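Local coordinates for protein 361aa long hypothetical D-aminopeptidase (Pyrococcus horikoshii, PDB 2DRH) that probably acts as an aminopeptidase, releasing residues from the amino end of peptides, although its substrate has not been established, at residues A178-G183 and H339-L344; F165-V170 and L327-T332; C136-L141 and T174-F179; P47-V52 and T332-D337; L215-V220 and A322-L327. All coordinates share one frame; numbering follows the deposited sequence.

Contact 1 (A178-G183 and H339-L344)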
# COMPACT_ATOMS: atom_id res chain seq x y z
N ALA A 178 -20.37 18.46 11.93
CA ALA A 178 -20.64 17.04 11.67
C ALA A 178 -22.13 16.84 11.43
O ALA A 178 -22.95 17.17 12.29
CB ALA A 178 -20.18 16.20 12.85
N PHE A 179 -22.48 16.31 10.26
CA PHE A 179 -23.88 16.07 9.91
C PHE A 179 -24.67 17.36 9.97
O PHE A 179 -25.87 17.36 10.23
CB PHE A 179 -24.48 15.04 10.87
CG PHE A 179 -23.83 13.70 10.81
CD1 PHE A 179 -24.03 12.86 9.71
CD2 PHE A 179 -22.98 13.27 11.83
CE1 PHE A 179 -23.39 11.63 9.62
CE2 PHE A 179 -22.34 12.04 11.75
CZ PHE A 179 -22.54 11.22 10.65
N GLU A 180 -23.99 18.47 9.73
CA GLU A 180 -24.59 19.79 9.75
C GLU A 180 -25.14 20.20 11.11
O GLU A 180 -26.07 21.00 11.22
CB GLU A 180 -25.65 19.91 8.64
CG GLU A 180 -25.00 19.75 7.28
CD GLU A 180 -25.98 19.86 6.12
OE1 GLU A 180 -26.46 20.97 5.84
OE2 GLU A 180 -26.24 18.81 5.50
N PHE A 181 -24.53 19.63 12.14
CA PHE A 181 -24.82 19.94 13.53
C PHE A 181 -23.42 20.32 13.99
O PHE A 181 -22.45 20.17 13.23
CB PHE A 181 -25.30 18.71 14.30
CG PHE A 181 -26.72 18.32 14.00
CD1 PHE A 181 -27.77 19.20 14.26
CD2 PHE A 181 -27.02 17.06 13.49
CE1 PHE A 181 -29.10 18.82 14.02
CE2 PHE A 181 -28.34 16.67 13.25
CZ PHE A 181 -29.38 17.55 13.52
N LYS A 182 -23.28 20.82 15.21
CA LYS A 182 -21.95 21.18 15.68
C LYS A 182 -21.15 19.89 15.87
O LYS A 182 -21.67 18.92 16.43
CB LYS A 182 -22.03 21.94 17.00
CG LYS A 182 -20.68 22.46 17.49
CD LYS A 182 -20.14 23.54 16.56
CE LYS A 182 -18.73 23.96 16.97
NZ LYS A 182 -17.81 22.78 16.98
N GLY A 183 -19.91 19.89 15.40
CA GLY A 183 -19.06 18.72 15.56
C GLY A 183 -18.01 18.99 16.63
O GLY A 183 -18.18 19.91 17.42
N HIS A 339 -22.32 32.23 10.11
CA HIS A 339 -22.64 30.82 9.89
C HIS A 339 -22.90 30.21 11.27
O HIS A 339 -22.25 30.58 12.25
CB HIS A 339 -21.46 30.11 9.23
CG HIS A 339 -21.33 30.39 7.76
ND1 HIS A 339 -20.25 29.98 7.02
CD2 HIS A 339 -22.18 30.99 6.89
CE1 HIS A 339 -20.43 30.31 5.75
NE2 HIS A 339 -21.59 30.93 5.65
N VAL A 340 -23.85 29.28 11.36
CA VAL A 340 -24.13 28.65 12.65
C VAL A 340 -24.45 27.16 12.55
O VAL A 340 -25.11 26.71 11.61
CB VAL A 340 -25.31 29.35 13.39
CG1 VAL A 340 -25.01 30.83 13.56
CG2 VAL A 340 -26.60 29.15 12.62
N ARG A 341 -23.96 26.41 13.53
CA ARG A 341 -24.19 24.97 13.63
C ARG A 341 -24.76 24.75 15.02
O ARG A 341 -24.15 25.14 16.01
CB ARG A 341 -22.87 24.18 13.51
CG ARG A 341 -22.19 24.22 12.15
CD ARG A 341 -23.08 23.70 11.03
NE ARG A 341 -22.28 23.28 9.88
CZ ARG A 341 -22.76 23.10 8.65
NH1 ARG A 341 -24.04 23.31 8.38
NH2 ARG A 341 -21.94 22.71 7.68
N TYR A 342 -25.94 24.14 15.08
CA TYR A 342 -26.60 23.89 16.35
C TYR A 342 -26.28 22.51 16.89
O TYR A 342 -26.14 21.56 16.13
CB TYR A 342 -28.11 24.03 16.20
CG TYR A 342 -28.56 25.41 15.82
CD1 TYR A 342 -28.54 25.82 14.48
CD2 TYR A 342 -29.00 26.31 16.78
CE1 TYR A 342 -28.95 27.11 14.13
CE2 TYR A 342 -29.40 27.60 16.44
CZ TYR A 342 -29.38 27.99 15.11
OH TYR A 342 -29.78 29.26 14.78
N ALA A 343 -26.18 22.42 18.21
CA ALA A 343 -25.88 21.15 18.86
C ALA A 343 -27.06 20.21 18.66
O ALA A 343 -28.21 20.64 18.69
CB ALA A 343 -25.64 21.37 20.33
N LEU A 344 -26.77 18.94 18.46
CA LEU A 344 -27.80 17.93 18.29
C LEU A 344 -28.78 17.99 19.47
O LEU A 344 -28.38 17.82 20.62
CB LEU A 344 -27.16 16.54 18.23
CG LEU A 344 -28.03 15.32 17.96
CD1 LEU A 344 -28.54 15.36 16.52
CD2 LEU A 344 -27.21 14.07 18.20
O HOH W 1 -27.01 22.80 12.99
O HOH W 2 -24.15 18.25 18.05

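Contact 2 (F165-V170 and L327-T332)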
# COMPACT_ATOMS: atom_id res chain seq x y z
N PHE A 165 -10.73 15.20 30.43
CA PHE A 165 -10.64 16.17 29.35
C PHE A 165 -12.03 16.43 28.78
O PHE A 165 -12.84 15.52 28.67
CB PHE A 165 -9.68 15.69 28.25
CG PHE A 165 -10.15 14.47 27.50
CD1 PHE A 165 -10.96 14.61 26.37
CD2 PHE A 165 -9.78 13.20 27.91
CE1 PHE A 165 -11.39 13.49 25.66
CE2 PHE A 165 -10.21 12.07 27.22
CZ PHE A 165 -11.02 12.21 26.09
N GLU A 166 -12.30 17.68 28.46
CA GLU A 166 -13.59 18.07 27.92
C GLU A 166 -13.79 17.57 26.50
O GLU A 166 -12.83 17.34 25.76
CB GLU A 166 -13.74 19.59 27.95
CG GLU A 166 -13.69 20.19 29.34
CD GLU A 166 -13.99 21.68 29.33
OE1 GLU A 166 -13.24 22.43 28.67
OE2 GLU A 166 -14.96 22.09 29.99
N GLU A 167 -15.06 17.38 26.13
CA GLU A 167 -15.42 16.92 24.80
C GLU A 167 -16.35 17.93 24.16
O GLU A 167 -16.89 18.80 24.84
CB GLU A 167 -16.07 15.53 24.89
CG GLU A 167 -15.08 14.45 25.33
CD GLU A 167 -15.70 13.07 25.42
OE1 GLU A 167 -16.46 12.69 24.50
OE2 GLU A 167 -15.40 12.35 26.40
N GLY A 168 -16.54 17.83 22.85
CA GLY A 168 -17.42 18.77 22.17
C GLY A 168 -16.63 19.81 21.40
O GLY A 168 -15.59 19.50 20.81
N ALA A 169 -17.10 21.06 21.40
CA ALA A 169 -16.42 22.12 20.66
C ALA A 169 -15.27 22.72 21.47
O ALA A 169 -15.35 23.85 21.94
CB ALA A 169 -17.42 23.20 20.27
N VAL A 170 -14.19 21.96 21.60
CA VAL A 170 -13.03 22.40 22.35
C VAL A 170 -11.77 21.96 21.62
O VAL A 170 -11.82 21.02 20.82
CB VAL A 170 -13.05 21.80 23.79
CG1 VAL A 170 -14.26 22.34 24.57
CG2 VAL A 170 -13.13 20.27 23.71
N LEU A 327 -21.12 14.74 19.12
CA LEU A 327 -22.31 15.51 18.80
C LEU A 327 -23.06 15.86 20.10
O LEU A 327 -23.47 17.00 20.30
CB LEU A 327 -23.22 14.72 17.86
CG LEU A 327 -22.62 14.31 16.51
CD1 LEU A 327 -23.60 13.41 15.77
CD2 LEU A 327 -22.32 15.55 15.68
N LEU A 328 -23.22 14.86 20.96
CA LEU A 328 -23.90 15.05 22.24
C LEU A 328 -23.19 16.05 23.16
O LEU A 328 -23.82 16.72 23.96
CB LEU A 328 -24.01 13.70 22.97
CG LEU A 328 -25.01 12.68 22.43
CD1 LEU A 328 -24.83 11.33 23.11
CD2 LEU A 328 -26.41 13.20 22.64
N GLU A 329 -21.87 16.15 23.02
CA GLU A 329 -21.07 17.05 23.85
C GLU A 329 -20.89 18.44 23.25
O GLU A 329 -20.51 19.37 23.96
CB GLU A 329 -19.70 16.43 24.12
CG GLU A 329 -19.73 15.15 24.94
CD GLU A 329 -19.74 15.40 26.43
OE1 GLU A 329 -20.67 16.08 26.92
OE2 GLU A 329 -18.81 14.92 27.12
N ALA A 330 -21.17 18.59 21.96
CA ALA A 330 -21.02 19.88 21.29
C ALA A 330 -22.13 20.88 21.64
O ALA A 330 -23.31 20.51 21.76
CB ALA A 330 -20.95 19.69 19.78
N ARG A 331 -21.75 22.14 21.80
CA ARG A 331 -22.71 23.20 22.11
C ARG A 331 -22.86 24.07 20.87
O ARG A 331 -21.90 24.29 20.15
CB ARG A 331 -22.19 24.04 23.28
CG ARG A 331 -20.95 24.86 22.95
CD ARG A 331 -20.42 25.59 24.17
NE ARG A 331 -19.28 26.44 23.85
CZ ARG A 331 -19.34 27.53 23.09
NH1 ARG A 331 -20.50 27.92 22.56
NH2 ARG A 331 -18.25 28.24 22.85
N THR A 332 -24.07 24.57 20.62
CA THR A 332 -24.33 25.42 19.46
C THR A 332 -23.23 26.47 19.31
O THR A 332 -22.63 26.89 20.30
CB THR A 332 -25.69 26.14 19.60
OG1 THR A 332 -26.75 25.18 19.55
CG2 THR A 332 -25.89 27.18 18.48
O HOH W 3 -16.87 17.57 27.96
O HOH W 4 -18.89 21.80 23.21

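Contact 3 (C136-L141 and T174-F179)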
# COMPACT_ATOMS: atom_id res chain seq x y z
N CYS A 136 -8.51 18.61 10.37
CA CYS A 136 -9.84 18.71 9.78
C CYS A 136 -10.03 20.19 9.40
O CYS A 136 -9.44 21.08 10.01
CB CYS A 136 -10.90 18.23 10.77
SG CYS A 136 -10.98 16.41 10.89
N ASN A 137 -10.85 20.45 8.38
CA ASN A 137 -11.08 21.82 7.91
C ASN A 137 -12.25 22.48 8.65
O ASN A 137 -13.39 22.04 8.52
CB ASN A 137 -11.37 21.77 6.40
CG ASN A 137 -11.36 23.14 5.75
OD1 ASN A 137 -11.66 24.15 6.38
ND2 ASN A 137 -11.02 23.18 4.47
N ASP A 138 -11.98 23.53 9.43
CA ASP A 138 -13.05 24.21 10.15
C ASP A 138 -13.50 25.51 9.48
O ASP A 138 -14.15 26.35 10.10
CB ASP A 138 -12.63 24.50 11.60
CG ASP A 138 -11.23 25.11 11.70
OD1 ASP A 138 -10.74 25.64 10.68
OD2 ASP A 138 -10.63 25.05 12.80
N SER A 139 -13.18 25.66 8.19
CA SER A 139 -13.53 26.87 7.46
C SER A 139 -14.97 27.35 7.55
O SER A 139 -15.23 28.56 7.51
CB SER A 139 -13.15 26.72 5.99
OG SER A 139 -13.94 25.72 5.38
N TYR A 140 -15.93 26.44 7.66
CA TYR A 140 -17.33 26.86 7.74
C TYR A 140 -17.57 27.84 8.88
O TYR A 140 -18.34 28.80 8.74
CB TYR A 140 -18.27 25.66 7.89
CG TYR A 140 -19.72 26.03 7.70
CD1 TYR A 140 -20.22 26.39 6.44
CD2 TYR A 140 -20.60 26.06 8.78
CE1 TYR A 140 -21.55 26.76 6.27
CE2 TYR A 140 -21.93 26.43 8.62
CZ TYR A 140 -22.40 26.79 7.36
OH TYR A 140 -23.72 27.15 7.21
N LEU A 141 -16.92 27.61 10.02
CA LEU A 141 -17.09 28.49 11.17
C LEU A 141 -15.83 29.29 11.49
O LEU A 141 -15.90 30.32 12.15
CB LEU A 141 -17.49 27.67 12.40
CG LEU A 141 -18.84 26.95 12.38
CD1 LEU A 141 -18.98 26.07 13.62
CD2 LEU A 141 -19.97 27.97 12.33
N THR A 174 -13.13 22.75 18.32
CA THR A 174 -13.77 24.06 18.45
C THR A 174 -14.70 24.51 17.32
O THR A 174 -15.88 24.75 17.55
CB THR A 174 -12.71 25.16 18.70
OG1 THR A 174 -12.01 24.86 19.93
CG2 THR A 174 -13.37 26.53 18.82
N GLY A 175 -14.19 24.61 16.09
CA GLY A 175 -15.05 25.06 15.00
C GLY A 175 -15.48 24.05 13.95
O GLY A 175 -15.79 24.43 12.82
N MET A 176 -15.51 22.77 14.32
CA MET A 176 -15.89 21.70 13.39
C MET A 176 -17.39 21.47 13.22
O MET A 176 -18.20 21.84 14.08
CB MET A 176 -15.23 20.38 13.82
CG MET A 176 -13.71 20.41 13.85
SD MET A 176 -12.93 20.75 12.24
CE MET A 176 -11.48 21.66 12.74
N SER A 177 -17.76 20.85 12.10
CA SER A 177 -19.15 20.56 11.77
C SER A 177 -19.30 19.07 11.45
O SER A 177 -18.46 18.50 10.76
CB SER A 177 -19.59 21.36 10.54
OG SER A 177 -19.42 22.74 10.74
N ALA A 178 -20.37 18.46 11.93
CA ALA A 178 -20.64 17.04 11.67
C ALA A 178 -22.13 16.84 11.43
O ALA A 178 -22.95 17.17 12.29
CB ALA A 178 -20.18 16.20 12.85
N PHE A 179 -22.48 16.31 10.26
CA PHE A 179 -23.88 16.07 9.91
C PHE A 179 -24.67 17.36 9.97
O PHE A 179 -25.87 17.36 10.23
CB PHE A 179 -24.48 15.04 10.87
CG PHE A 179 -23.83 13.70 10.81
CD1 PHE A 179 -24.03 12.86 9.71
CD2 PHE A 179 -22.98 13.27 11.83
CE1 PHE A 179 -23.39 11.63 9.62
CE2 PHE A 179 -22.34 12.04 11.75
CZ PHE A 179 -22.54 11.22 10.65
O HOH W 5 -11.50 23.91 15.18

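Contact 4 (P47-V52 and T332-D337)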
# COMPACT_ATOMS: atom_id res chain seq x y z
N PRO A 47 -14.06 35.95 12.23
CA PRO A 47 -14.14 35.31 13.55
C PRO A 47 -13.25 34.07 13.67
O PRO A 47 -13.03 33.36 12.70
CB PRO A 47 -15.62 34.96 13.67
CG PRO A 47 -16.29 36.02 12.85
CD PRO A 47 -15.41 36.08 11.63
N VAL A 48 -12.75 33.82 14.88
CA VAL A 48 -11.89 32.67 15.11
C VAL A 48 -12.58 31.61 15.96
O VAL A 48 -13.03 31.87 17.07
CB VAL A 48 -10.57 33.09 15.81
CG1 VAL A 48 -10.87 33.83 17.07
CG2 VAL A 48 -9.73 31.85 16.12
N ARG A 49 -12.64 30.40 15.40
CA ARG A 49 -13.26 29.26 16.06
C ARG A 49 -12.40 28.04 15.72
O ARG A 49 -12.78 27.22 14.90
CB ARG A 49 -14.68 29.07 15.54
CG ARG A 49 -15.60 30.29 15.66
CD ARG A 49 -16.16 30.48 17.07
NE ARG A 49 -17.20 31.51 17.12
CZ ARG A 49 -16.98 32.82 17.10
NH1 ARG A 49 -15.74 33.29 17.03
NH2 ARG A 49 -18.00 33.67 17.14
N THR A 50 -11.23 27.94 16.34
CA THR A 50 -10.33 26.84 16.07
C THR A 50 -9.60 26.43 17.35
O THR A 50 -10.00 26.83 18.45
CB THR A 50 -9.32 27.23 14.96
OG1 THR A 50 -8.59 26.07 14.54
CG2 THR A 50 -8.34 28.28 15.45
N GLY A 51 -8.54 25.65 17.23
CA GLY A 51 -7.82 25.23 18.42
C GLY A 51 -6.84 24.11 18.17
O GLY A 51 -6.55 23.76 17.02
N VAL A 52 -6.34 23.53 19.25
CA VAL A 52 -5.37 22.45 19.20
C VAL A 52 -5.66 21.40 20.26
O VAL A 52 -6.05 21.74 21.39
CB VAL A 52 -3.93 22.99 19.42
CG1 VAL A 52 -2.93 21.84 19.47
CG2 VAL A 52 -3.56 23.97 18.33
N THR A 332 -24.07 24.57 20.62
CA THR A 332 -24.33 25.42 19.46
C THR A 332 -23.23 26.47 19.31
O THR A 332 -22.63 26.89 20.30
CB THR A 332 -25.69 26.14 19.60
OG1 THR A 332 -26.75 25.18 19.55
CG2 THR A 332 -25.89 27.18 18.48
N MET A 333 -22.98 26.90 18.08
CA MET A 333 -21.93 27.89 17.85
C MET A 333 -22.04 28.66 16.53
O MET A 333 -22.31 28.08 15.48
CB MET A 333 -20.56 27.23 17.91
CG MET A 333 -19.43 28.17 17.54
SD MET A 333 -17.84 27.42 17.84
CE MET A 333 -17.79 27.55 19.64
N ASP A 334 -21.80 29.96 16.61
CA ASP A 334 -21.84 30.82 15.44
C ASP A 334 -20.40 31.08 15.02
O ASP A 334 -19.48 30.94 15.83
CB ASP A 334 -22.51 32.15 15.77
CG ASP A 334 -21.69 32.99 16.73
OD1 ASP A 334 -21.44 32.54 17.86
OD2 ASP A 334 -21.28 34.10 16.34
N GLY A 335 -20.20 31.45 13.76
CA GLY A 335 -18.85 31.70 13.29
C GLY A 335 -18.79 32.73 12.18
O GLY A 335 -19.68 33.58 12.06
N ARG A 336 -17.75 32.65 11.37
CA ARG A 336 -17.56 33.59 10.27
C ARG A 336 -18.80 33.71 9.41
O ARG A 336 -19.51 32.73 9.18
CB ARG A 336 -16.35 33.16 9.42
CG ARG A 336 -16.48 31.81 8.72
CD ARG A 336 -16.95 31.98 7.29
NE ARG A 336 -16.65 30.82 6.46
CZ ARG A 336 -16.84 30.77 5.14
NH1 ARG A 336 -17.34 31.82 4.50
NH2 ARG A 336 -16.53 29.66 4.47
N ASP A 337 -19.07 34.92 8.94
CA ASP A 337 -20.24 35.21 8.11
C ASP A 337 -21.54 34.77 8.77
O ASP A 337 -22.47 34.33 8.10
CB ASP A 337 -20.12 34.55 6.74
CG ASP A 337 -19.01 35.15 5.91
OD1 ASP A 337 -18.80 36.38 6.00
OD2 ASP A 337 -18.36 34.40 5.15

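Contact 5 (L215-V220 and A322-L327)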
# COMPACT_ATOMS: atom_id res chain seq x y z
N LEU A 215 -26.76 10.92 9.17
CA LEU A 215 -26.70 10.61 10.60
C LEU A 215 -27.49 9.38 11.03
O LEU A 215 -28.72 9.31 10.92
CB LEU A 215 -27.13 11.83 11.42
CG LEU A 215 -27.03 11.72 12.95
CD1 LEU A 215 -25.62 11.30 13.37
CD2 LEU A 215 -27.39 13.06 13.58
N THR A 216 -26.75 8.39 11.54
CA THR A 216 -27.33 7.14 12.01
C THR A 216 -26.88 6.91 13.45
O THR A 216 -25.68 6.81 13.71
CB THR A 216 -26.85 5.98 11.14
OG1 THR A 216 -27.05 6.32 9.76
CG2 THR A 216 -27.63 4.71 11.47
N ILE A 217 -27.83 6.84 14.38
CA ILE A 217 -27.48 6.64 15.78
C ILE A 217 -28.05 5.34 16.31
O ILE A 217 -29.26 5.21 16.49
CB ILE A 217 -27.97 7.80 16.67
CG1 ILE A 217 -27.32 9.12 16.21
CG2 ILE A 217 -27.62 7.53 18.13
CD1 ILE A 217 -27.69 10.32 17.06
N ALA A 218 -27.18 4.37 16.55
CA ALA A 218 -27.59 3.07 17.04
C ALA A 218 -28.61 2.48 16.09
O ALA A 218 -29.60 1.88 16.51
CB ALA A 218 -28.18 3.19 18.45
N GLY A 219 -28.37 2.66 14.79
CA GLY A 219 -29.26 2.12 13.77
C GLY A 219 -30.44 2.99 13.36
O GLY A 219 -31.06 2.74 12.32
N VAL A 220 -30.75 4.00 14.17
CA VAL A 220 -31.88 4.88 13.89
C VAL A 220 -31.47 6.05 12.99
O VAL A 220 -30.51 6.77 13.29
CB VAL A 220 -32.46 5.45 15.21
CG1 VAL A 220 -33.68 6.31 14.91
CG2 VAL A 220 -32.83 4.29 16.14
N ALA A 322 -17.88 7.21 20.13
CA ALA A 322 -17.06 8.42 20.21
C ALA A 322 -17.57 9.49 19.25
O ALA A 322 -17.55 10.68 19.57
CB ALA A 322 -15.61 8.10 19.92
N ILE A 323 -18.01 9.07 18.06
CA ILE A 323 -18.53 10.01 17.08
C ILE A 323 -19.81 10.63 17.60
O ILE A 323 -19.97 11.85 17.59
CB ILE A 323 -18.81 9.32 15.72
CG1 ILE A 323 -17.49 8.88 15.08
CG2 ILE A 323 -19.58 10.26 14.79
CD1 ILE A 323 -17.65 8.05 13.82
N ILE A 324 -20.73 9.79 18.08
CA ILE A 324 -21.99 10.29 18.61
C ILE A 324 -21.74 11.24 19.79
O ILE A 324 -22.33 12.33 19.85
CB ILE A 324 -22.90 9.11 19.06
CG1 ILE A 324 -23.23 8.23 17.85
CG2 ILE A 324 -24.17 9.65 19.70
CD1 ILE A 324 -23.75 8.99 16.63
N ASN A 325 -20.85 10.85 20.70
CA ASN A 325 -20.54 11.69 21.85
C ASN A 325 -20.01 13.06 21.44
O ASN A 325 -20.22 14.05 22.15
CB ASN A 325 -19.51 11.00 22.77
CG ASN A 325 -20.08 9.78 23.45
OD1 ASN A 325 -21.24 9.77 23.83
ND2 ASN A 325 -19.25 8.75 23.64
N SER A 326 -19.34 13.14 20.29
CA SER A 326 -18.81 14.41 19.81
C SER A 326 -19.98 15.33 19.48
O SER A 326 -19.86 16.55 19.55
CB SER A 326 -17.92 14.23 18.57
OG SER A 326 -18.70 13.99 17.41
N LEU A 327 -21.12 14.74 19.12
CA LEU A 327 -22.31 15.51 18.80
C LEU A 327 -23.06 15.86 20.10
O LEU A 327 -23.47 17.00 20.30
CB LEU A 327 -23.22 14.72 17.86
CG LEU A 327 -22.62 14.31 16.51
CD1 LEU A 327 -23.60 13.41 15.77
CD2 LEU A 327 -22.32 15.55 15.68

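Contact 1 (A178-G183 and H339-L344)
A beta hairpin with a two-residue loop, its type I' turn running from Ala178 to Phe181, rests against strand 340-341 and the extended chain after it. Lys182 N donates to Tyr342 O at 3.1 Å with 152° at the hydrogen, the nitrogen standing above the carbonyl plane rather than along a lone pair. The same oxygen lies at the edge of the Phe181 ring. Over one face of that ring comes Leu344, whose CG is anti to its backbone N (chi1 -176°); CD1 stands 3.8 Å from the ring centroid, a CH-pi contact displaced toward CE2. Strand 340-341 is the antiparallel partner of 333-334, so the hairpin packs on a second small two-stranded sheet. From it Arg341, bent at chi2, lays one guanidinium face over Glu180 CA, with NH1 3.8 Å from Glu180 CB. Glu180 OE1 and Arg341 NH1 stay 4.2 Å apart, too far for a salt bridge; Gly233 N holds OE1, while Gly231 O takes NH1. One water accepts from Tyr342 N (2.7 Å) and lies within hydrogen-bonding distance of Glu180 O; another accepts from Leu344 N (2.7 Å) and donates to Lys182 O.

Contact 2 (F165-V170 and L327-T332)
The flat groups are two carboxylates, of Glu167 and Glu329, turned 80° apart and meeting obliquely. Glu329 bends at chi2 (-86°), which swings its OE2 to 3.6 Å from Glu167 CB and its CG to 3.7 Å from the same carbon, so Glu329 crosses over the CB of Glu167 instead of meeting it carboxylate to carboxylate. The segments are the C-terminal end of helix 309-328 with the chain leaving it, and the loop between helix 151-160 and strand 177-178, which makes an inverse gamma turn centred on Ala169. Glu167 OE1 and Glu329 OE2 are 4.2 Å apart, a like-charge pairing that is probably eased by the salt bridges of Glu167 OE2 to Lys20 and Lys2. Next along the loop, Gly168 CA lies 3.6 Å from Glu329 O; a CB there would collide with that oxygen, and the backbone angles of Gly168 are themselves unfavourable for any residue with a side chain. An alanine in place of Glu329 would lose the groups lying against Glu167 CB, including OE2, to which a water makes at most a weak bond, and would probably loosen this side of the loop. That water accepts from Glu167 N at 2.6 Å. A second water ties backbone to backbone without any side chain: it accepts from Ala169 N at 2.7 Å, donates to Glu329 O at 3.0 Å, and takes a weak third bond from Arg331 N, whose nitrogen is 3.2 Å from the water oxygen.

Contact 3 (C136-L141 and T174-F179)
Met176, Gly175 and Asp138 have the most surface buried here. The CB of Met176 leaves its backbone away from the 136-141 loop, but bends at chi2 (-61°) and chi3 (147°) bring the thioether back. Its CE then lies 3.3 Å from Asp138 CB, a tight fit, and 3.5 Å from Cys136 O, while SD sits 3.6 Å from Cys136 CB. Leu206 of strand 198-207 touches both Met176 and Cys136. Gly175 presents backbone alone: its O is 3.4 Å from Asp138 CB and 3.7 Å from Leu141 CD1, and a water that accepts from Gly175 N at 2.9 Å donates to Asp138 OD2 at 2.8 Å. Asp138 holds CG in the crowded position between its backbone N and carbonyl carbon (chi1 47°). Its carboxylate is gripped on both oxygens, OD2 also by Thr50 OG1 and OD1 by Asn142 ND2, which would probably fix its rotation. Ser177 OG approaches the Tyr140 ring obliquely, its main polar partner being Arg341 NE. The loop follows strand 132-136 and begins as an Asx turn, with Asn137 OD1 accepting from Ser139 N at 2.8 Å; the meeting is thus of a strand-exit turn with the chain entering the hairpin of strands 177-178 and 181-182.

Contact 4 (P47-V52 and T332-D337)
Arg49 and Asp334 cross obliquely, guanidinium and carboxylate planes 72° apart, so the two groups do not form a flat, two-pronged salt bridge. Arg49, bent at chi2, instead sends NE to the backbone: it donates to Asp334 O at 2.7 Å with 131° at the hydrogen. The donor lies in the carbonyl plane, but the oxygen is tilted 32° from the guanidinium plane, a bond short yet far from straight. The salt bridge proper, Arg49 NH2 to Asp334 OD2, is weak at 3.4 Å, with Asp334 CG at the guanidinium edge. Gly335 CA lies over one face, and Met333 crosses obliquely to place SD 3.6 Å from Arg49 CD. At the beginning of strand 48-56, Pro47, preceded by a cis peptide bond, crosses the Arg336 side chain at about a right angle, its CD 3.6 Å from Arg336 CA and 3.8 Å from Arg336 CB. The Arg336 guanidinium turns elsewhere, NH1 in a salt bridge with Asp337 OD2, NE and NH2 hydrogen-bonded to Ser139 O and to Val124 O of the second subunit. A leucine in place of Arg49 would lose every guanidinium bond and would probably leave Asp334 O poorly satisfied where strand 48-56 meets 333-334. Backbone also holds the other branches: NH1 donates to Val48 O at 3.1 Å, the oxygen in the guanidinium plane but the nitrogen above the carbonyl plane, and NH2 to Gly37 O. A buried positive charge is thus met chiefly by carbonyl oxygens; their bonds are likely to fix the guanidinium's rotation, and one weakly bound carboxylate probably offsets part of its charge.

Contact 5 (L215-V220 and A322-L327)
Three donors converge on Ile323 O, the best-held polar atom of the pair. Ser326 OG gives the shortest bond, 2.5 Å to Ile323 O along a lone pair in the carbonyl plane, while Ser326 N (3.1 Å to Ile323 O) and Leu327 N (3.5 Å to Ile323 O) add weak ones. Ser326 OG is also hydrogen-bonded to Ser207 OG. This cluster of bonds lies within helix 309-328, and the side of the helix that meets the 215-220 loop is apolar. Ile324 points at the loop, and its torsions, chi1 -61° and chi2 -51°, fold CD1 out to 3.6 Å from Ile217 CG1, the two side chains crossing obliquely. The same methyl lies 4.1 Å from Thr216 O. The loop, between strand 198-207 and helix 222-225, doubles back here in a type I' turn from Ile217 to Val220, closed by Ile217 N to Val220 O at 2.9 Å and Val220 N to Ile217 O at 3.0 Å. One helical turn after Ile324, Leu327 meets Leu215 tip to tip, CD1 to CD1, at 3.8 Å. Leu215 carries CG anti to its backbone N (chi1 -175°), which sends the branch toward the helix. Val222 touches both Leu215 and Ile217, and Leu349 of helix 346-355 packs on Ile217. Thr216 faces away from the helix; its OG1 bonds to Asp214 O and weakly to Arg268 of the third subunit.

Overall arrangement
Contacts 1 and 3 each touch all the others; the centre of contact 1 lies about 8 Å from that of contact 3, 11 Å from contact 2, 12 Å from contact 4 and 13 Å from contact 5. With contact 3 it shares Ala178 and Phe179, and Lys182 NZ reaches Thr174 O and Met176 O. Strand pairing of 333-334 with 340-341 joins contact 1 to contact 4, through Met333 N and Arg341 O, 3.0 Å apart. Contacts 3 and 4, about 8 Å between centres, meet where Thr50 OG1 bonds to Asp138 OD2. Leu327 belongs to contacts 2 and 5 and also packs on Ala178. Contacts 4 and 5 stay apart, about 23 Å between centres.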